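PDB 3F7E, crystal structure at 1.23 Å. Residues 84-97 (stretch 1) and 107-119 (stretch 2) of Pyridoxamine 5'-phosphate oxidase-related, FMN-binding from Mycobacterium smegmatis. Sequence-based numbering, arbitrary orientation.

Stretch 1, residues 84-97: EDIVPDPTGAFYLK
Stretch 2 (107-119) TEPPADKADRVII

Strands 84-88 and 116-119 run antiparallel, their axes 4.4 Å apart at closest and 152° between directions. Val-87 opposite Ile-118 forms the hydrogen-bonded pair (CA-CA 5.0 Å): Val-87 N donates to Ile-118 O at 2.9 Å, and Ile-118 N to Val-87 O at 2.7 Å. Ile-86/Ile-119 and Pro-88/Val-117 are non-hydrogen-bonded pairs, so Pro-88, lacking an amide hydrogen, costs no bond here. The ladder's last rung is Asp-89 N to Arg-116 O, 2.8 Å.

Beyond it, Asp-89 (phi/psi -128/56) opens a type I turn to Gly-92, closed by Gly-92 N to Asp-89 O at 2.9 Å. The buried Asp-89 carboxylate (chi1 t) is well satisfied: OD1 accepts from Phe-94 N (3.0 Å), OD2 from Tyr-95 N (3.2 Å), both free amides of the helix's first turn. Water 1 joins the stretches, donating to Asp-89 OD2 (2.7 Å) and Val-117 O (2.8 Å). Gly-92, the N-cap residue, has positive phi (74°), which favours glycine; an ideal CB would clash with Pro-110 CD at 3.0 Å.

The helix directs apolar groups toward stretch 2. Ile-118 (m, t) loses 124 Å², the most of any residue, of the 918 Å² buried in all; its CG2 sits over the Phe-94 ring, 4.0 Å from the centroid. Pro-110 CG likewise covers a Tyr-95 face at 3.9 Å from the centroid; both aromatics have chi1 t. Leu-96 (m, t) brings CD2 to 3.4 Å from Glu-108 O.

A second type I turn, Pro-110 to Lys-113, leads into a 3-10 segment. Arg-116 (m, m, t) folds back to Asp-112 (p): NE to OD1 and NH2 to OD2, each 2.9 Å, a salt bridge. Tyr-95 CD2 lies over one face of the guanidinium, 3.7 Å from Arg-116 NH1, which is satisfied elsewhere in the structure. Lys-113 (chi1 p, then t, t, t) donates from NZ to water 2 (2.9 Å), and that water donates to Thr-91 O (2.8 Å).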

# COMPACT_ATOMS: atom_id res chain seq x y z
N GLU A 84 -17.08 7.67 3.00
CA GLU A 84 -18.40 8.16 3.42
C GLU A 84 -18.83 9.45 2.74
O GLU A 84 -19.98 9.85 2.85
CB GLU A 84 -18.46 8.31 4.93
CG GLU A 84 -17.55 9.34 5.49
CD GLU A 84 -17.80 9.61 7.00
OE1 GLU A 84 -17.36 10.67 7.49
OE2 GLU A 84 -18.44 8.78 7.69
N ASP A 85 -17.90 10.13 2.06
CA ASP A 85 -18.29 11.31 1.29
C ASP A 85 -17.32 11.51 0.13
O ASP A 85 -16.15 11.11 0.24
CB ASP A 85 -18.36 12.56 2.19
CG ASP A 85 -19.32 13.62 1.67
OD1 ASP A 85 -19.92 13.42 0.59
OD2 ASP A 85 -19.46 14.66 2.36
N ILE A 86 -17.80 12.19 -0.92
CA ILE A 86 -16.98 12.61 -2.05
C ILE A 86 -17.44 14.04 -2.35
O ILE A 86 -18.61 14.27 -2.67
CB ILE A 86 -17.16 11.70 -3.28
CG1 ILE A 86 -16.81 10.25 -2.92
CG2 ILE A 86 -16.34 12.27 -4.44
CD1 ILE A 86 -17.09 9.27 -4.06
N VAL A 87 -16.52 14.99 -2.18
CA VAL A 87 -16.86 16.41 -2.25
C VAL A 87 -16.13 17.05 -3.44
O VAL A 87 -14.92 17.00 -3.48
CB VAL A 87 -16.50 17.13 -0.93
CG1 VAL A 87 -16.83 18.63 -1.02
CG2 VAL A 87 -17.24 16.49 0.21
N PRO A 88 -16.87 17.66 -4.40
CA PRO A 88 -16.15 18.34 -5.49
C PRO A 88 -15.15 19.39 -5.01
O PRO A 88 -15.43 20.16 -4.09
CB PRO A 88 -17.27 18.97 -6.33
CG PRO A 88 -18.45 18.05 -6.08
CD PRO A 88 -18.33 17.71 -4.60
N ASP A 89 -13.98 19.42 -5.68
CA ASP A 89 -12.91 20.37 -5.40
C ASP A 89 -12.50 21.07 -6.71
O ASP A 89 -11.31 21.02 -7.07
CB ASP A 89 -11.71 19.60 -4.81
CG ASP A 89 -10.53 20.50 -4.40
OD1 ASP A 89 -10.75 21.65 -3.94
OD2 ASP A 89 -9.39 20.00 -4.48
N PRO A 90 -13.45 21.71 -7.43
CA PRO A 90 -13.15 22.22 -8.78
C PRO A 90 -12.12 23.35 -8.86
O PRO A 90 -11.62 23.63 -9.96
CB PRO A 90 -14.52 22.66 -9.29
CG PRO A 90 -15.28 23.05 -8.02
CD PRO A 90 -14.85 21.99 -7.02
N THR A 91 -11.82 24.00 -7.74
CA THR A 91 -10.75 25.01 -7.71
C THR A 91 -9.38 24.42 -7.37
O THR A 91 -8.36 25.10 -7.50
CB THR A 91 -11.01 26.17 -6.69
OG1 THR A 91 -10.83 25.67 -5.36
CG2 THR A 91 -12.40 26.77 -6.83
N GLY A 92 -9.36 23.14 -6.95
CA GLY A 92 -8.11 22.51 -6.54
C GLY A 92 -7.58 22.97 -5.20
O GLY A 92 -6.46 22.65 -4.83
N ALA A 93 -8.40 23.70 -4.45
CA ALA A 93 -7.99 24.19 -3.16
C ALA A 93 -7.60 23.08 -2.18
O ALA A 93 -6.63 23.24 -1.43
CB ALA A 93 -9.09 25.05 -2.55
N PHE A 94 -8.34 21.97 -2.15
CA PHE A 94 -7.99 20.90 -1.25
C PHE A 94 -6.67 20.25 -1.68
O PHE A 94 -5.79 19.96 -0.86
CB PHE A 94 -9.10 19.84 -1.09
CG PHE A 94 -8.66 18.69 -0.25
CD1 PHE A 94 -8.58 18.81 1.13
CD2 PHE A 94 -8.22 17.53 -0.85
CE1 PHE A 94 -8.10 17.73 1.91
CE2 PHE A 94 -7.77 16.47 -0.10
CZ PHE A 94 -7.68 16.57 1.29
N TYR A 95 -6.54 19.98 -2.99
CA TYR A 95 -5.27 19.50 -3.54
C TYR A 95 -4.10 20.38 -3.05
O TYR A 95 -3.04 19.87 -2.65
CB TYR A 95 -5.40 19.49 -5.07
CG TYR A 95 -4.15 19.14 -5.87
CD1 TYR A 95 -3.12 20.05 -6.03
CD2 TYR A 95 -4.04 17.90 -6.50
CE1 TYR A 95 -1.99 19.72 -6.80
CE2 TYR A 95 -2.93 17.56 -7.25
CZ TYR A 95 -1.91 18.47 -7.39
OH TYR A 95 -0.80 18.12 -8.15
N LEU A 96 -4.27 21.70 -3.09
CA LEU A 96 -3.19 22.59 -2.67
C LEU A 96 -2.93 22.55 -1.16
O LEU A 96 -1.78 22.68 -0.74
CB LEU A 96 -3.47 24.02 -3.12
CG LEU A 96 -3.36 24.27 -4.63
CD1 LEU A 96 -3.59 25.75 -4.92
CD2 LEU A 96 -1.98 23.84 -5.15
N LYS A 97 -3.97 22.37 -0.35
CA LYS A 97 -3.74 22.14 1.08
C LYS A 97 -2.91 20.88 1.37
O LYS A 97 -2.05 20.90 2.26
CB LYS A 97 -5.06 22.06 1.82
CG LYS A 97 -5.79 23.37 1.94
CD LYS A 97 -7.06 23.19 2.79
CE LYS A 97 -7.84 24.48 2.93
NZ LYS A 97 -7.12 25.41 3.82
N THR A 107 2.39 23.60 -6.12
CA THR A 107 1.85 24.78 -5.44
C THR A 107 0.83 25.58 -6.26
O THR A 107 0.25 26.56 -5.76
CB THR A 107 3.00 25.74 -4.94
OG1 THR A 107 3.94 25.92 -6.00
CG2 THR A 107 3.72 25.16 -3.74
N GLU A 108 0.59 25.15 -7.50
CA GLU A 108 -0.41 25.79 -8.36
C GLU A 108 -1.55 24.79 -8.60
O GLU A 108 -1.31 23.59 -8.52
CB GLU A 108 0.19 26.26 -9.69
CG GLU A 108 1.25 27.38 -9.56
CD GLU A 108 2.53 26.92 -8.91
OE1 GLU A 108 3.14 25.96 -9.40
OE2 GLU A 108 2.92 27.54 -7.90
N PRO A 109 -2.78 25.27 -8.88
CA PRO A 109 -3.87 24.32 -9.07
C PRO A 109 -3.56 23.42 -10.27
O PRO A 109 -2.92 23.89 -11.21
CB PRO A 109 -5.09 25.22 -9.36
CG PRO A 109 -4.54 26.51 -9.82
CD PRO A 109 -3.22 26.67 -9.08
N PRO A 110 -3.98 22.14 -10.22
CA PRO A 110 -3.71 21.19 -11.32
C PRO A 110 -4.54 21.46 -12.57
O PRO A 110 -5.63 21.99 -12.49
CB PRO A 110 -4.06 19.84 -10.69
CG PRO A 110 -5.14 20.18 -9.66
CD PRO A 110 -4.76 21.54 -9.12
N ALA A 111 -4.00 21.13 -13.75
CA ALA A 111 -4.75 21.27 -15.00
C ALA A 111 -6.09 20.53 -14.97
O ALA A 111 -7.05 20.95 -15.64
CB ALA A 111 -3.90 20.80 -16.21
N ASP A 112 -6.18 19.46 -14.17
CA ASP A 112 -7.39 18.64 -14.11
C ASP A 112 -8.36 19.09 -13.01
O ASP A 112 -9.28 18.36 -12.64
CB ASP A 112 -7.03 17.15 -13.90
CG ASP A 112 -6.31 16.89 -12.57
OD1 ASP A 112 -6.34 17.75 -11.67
OD2 ASP A 112 -5.66 15.83 -12.41
N LYS A 113 -8.15 20.29 -12.49
CA LYS A 113 -8.93 20.75 -11.33
C LYS A 113 -10.45 20.63 -11.47
O LYS A 113 -11.12 20.35 -10.49
CB LYS A 113 -8.52 22.16 -10.92
CG LYS A 113 -8.89 23.24 -11.94
CD LYS A 113 -8.43 24.62 -11.49
CE LYS A 113 -8.94 25.72 -12.42
NZ LYS A 113 -8.42 27.05 -12.03
N ALA A 114 -11.02 20.83 -12.66
CA ALA A 114 -12.47 20.74 -12.83
C ALA A 114 -13.01 19.37 -12.40
O ALA A 114 -14.16 19.26 -11.98
CB ALA A 114 -12.90 21.07 -14.27
N ASP A 115 -12.16 18.34 -12.47
CA ASP A 115 -12.56 16.97 -12.15
C ASP A 115 -12.07 16.49 -10.77
O ASP A 115 -12.24 15.32 -10.42
CB ASP A 115 -12.05 16.02 -13.22
CG ASP A 115 -12.56 16.38 -14.60
OD1 ASP A 115 -13.76 16.72 -14.71
OD2 ASP A 115 -11.77 16.32 -15.56
N ARG A 116 -11.47 17.39 -9.99
CA ARG A 116 -10.94 17.03 -8.68
C ARG A 116 -12.04 16.88 -7.64
O ARG A 116 -13.00 17.67 -7.64
CB ARG A 116 -9.90 18.07 -8.21
CG ARG A 116 -8.53 17.93 -8.90
CD ARG A 116 -7.69 16.84 -8.25
NE ARG A 116 -6.59 16.44 -9.14
CZ ARG A 116 -5.74 15.47 -8.85
NH1 ARG A 116 -5.79 14.85 -7.67
NH2 ARG A 116 -4.81 15.14 -9.73
N VAL A 117 -11.86 15.91 -6.74
CA VAL A 117 -12.76 15.68 -5.62
C VAL A 117 -11.93 15.43 -4.37
O VAL A 117 -10.72 15.12 -4.43
CB VAL A 117 -13.73 14.49 -5.87
CG1 VAL A 117 -14.70 14.77 -7.03
CG2 VAL A 117 -12.95 13.20 -6.13
N ILE A 118 -12.61 15.54 -3.23
CA ILE A 118 -12.08 15.15 -1.93
C ILE A 118 -12.77 13.86 -1.53
O ILE A 118 -14.00 13.80 -1.47
CB ILE A 118 -12.40 16.21 -0.85
CG1 ILE A 118 -12.09 17.63 -1.33
CG2 ILE A 118 -11.70 15.83 0.45
CD1 ILE A 118 -12.46 18.72 -0.33
N ILE A 119 -11.97 12.82 -1.31
CA ILE A 119 -12.51 11.51 -0.86
C ILE A 119 -12.36 11.43 0.65
O ILE A 119 -11.25 11.60 1.16
CB ILE A 119 -11.73 10.33 -1.52
CG1 ILE A 119 -11.71 10.44 -3.05
CG2 ILE A 119 -12.27 8.99 -1.04
CD1 ILE A 119 -13.02 10.27 -3.70
O HOH W 1 -8.97 17.34 -4.57
O HOH W 2 -8.33 27.34 -9.14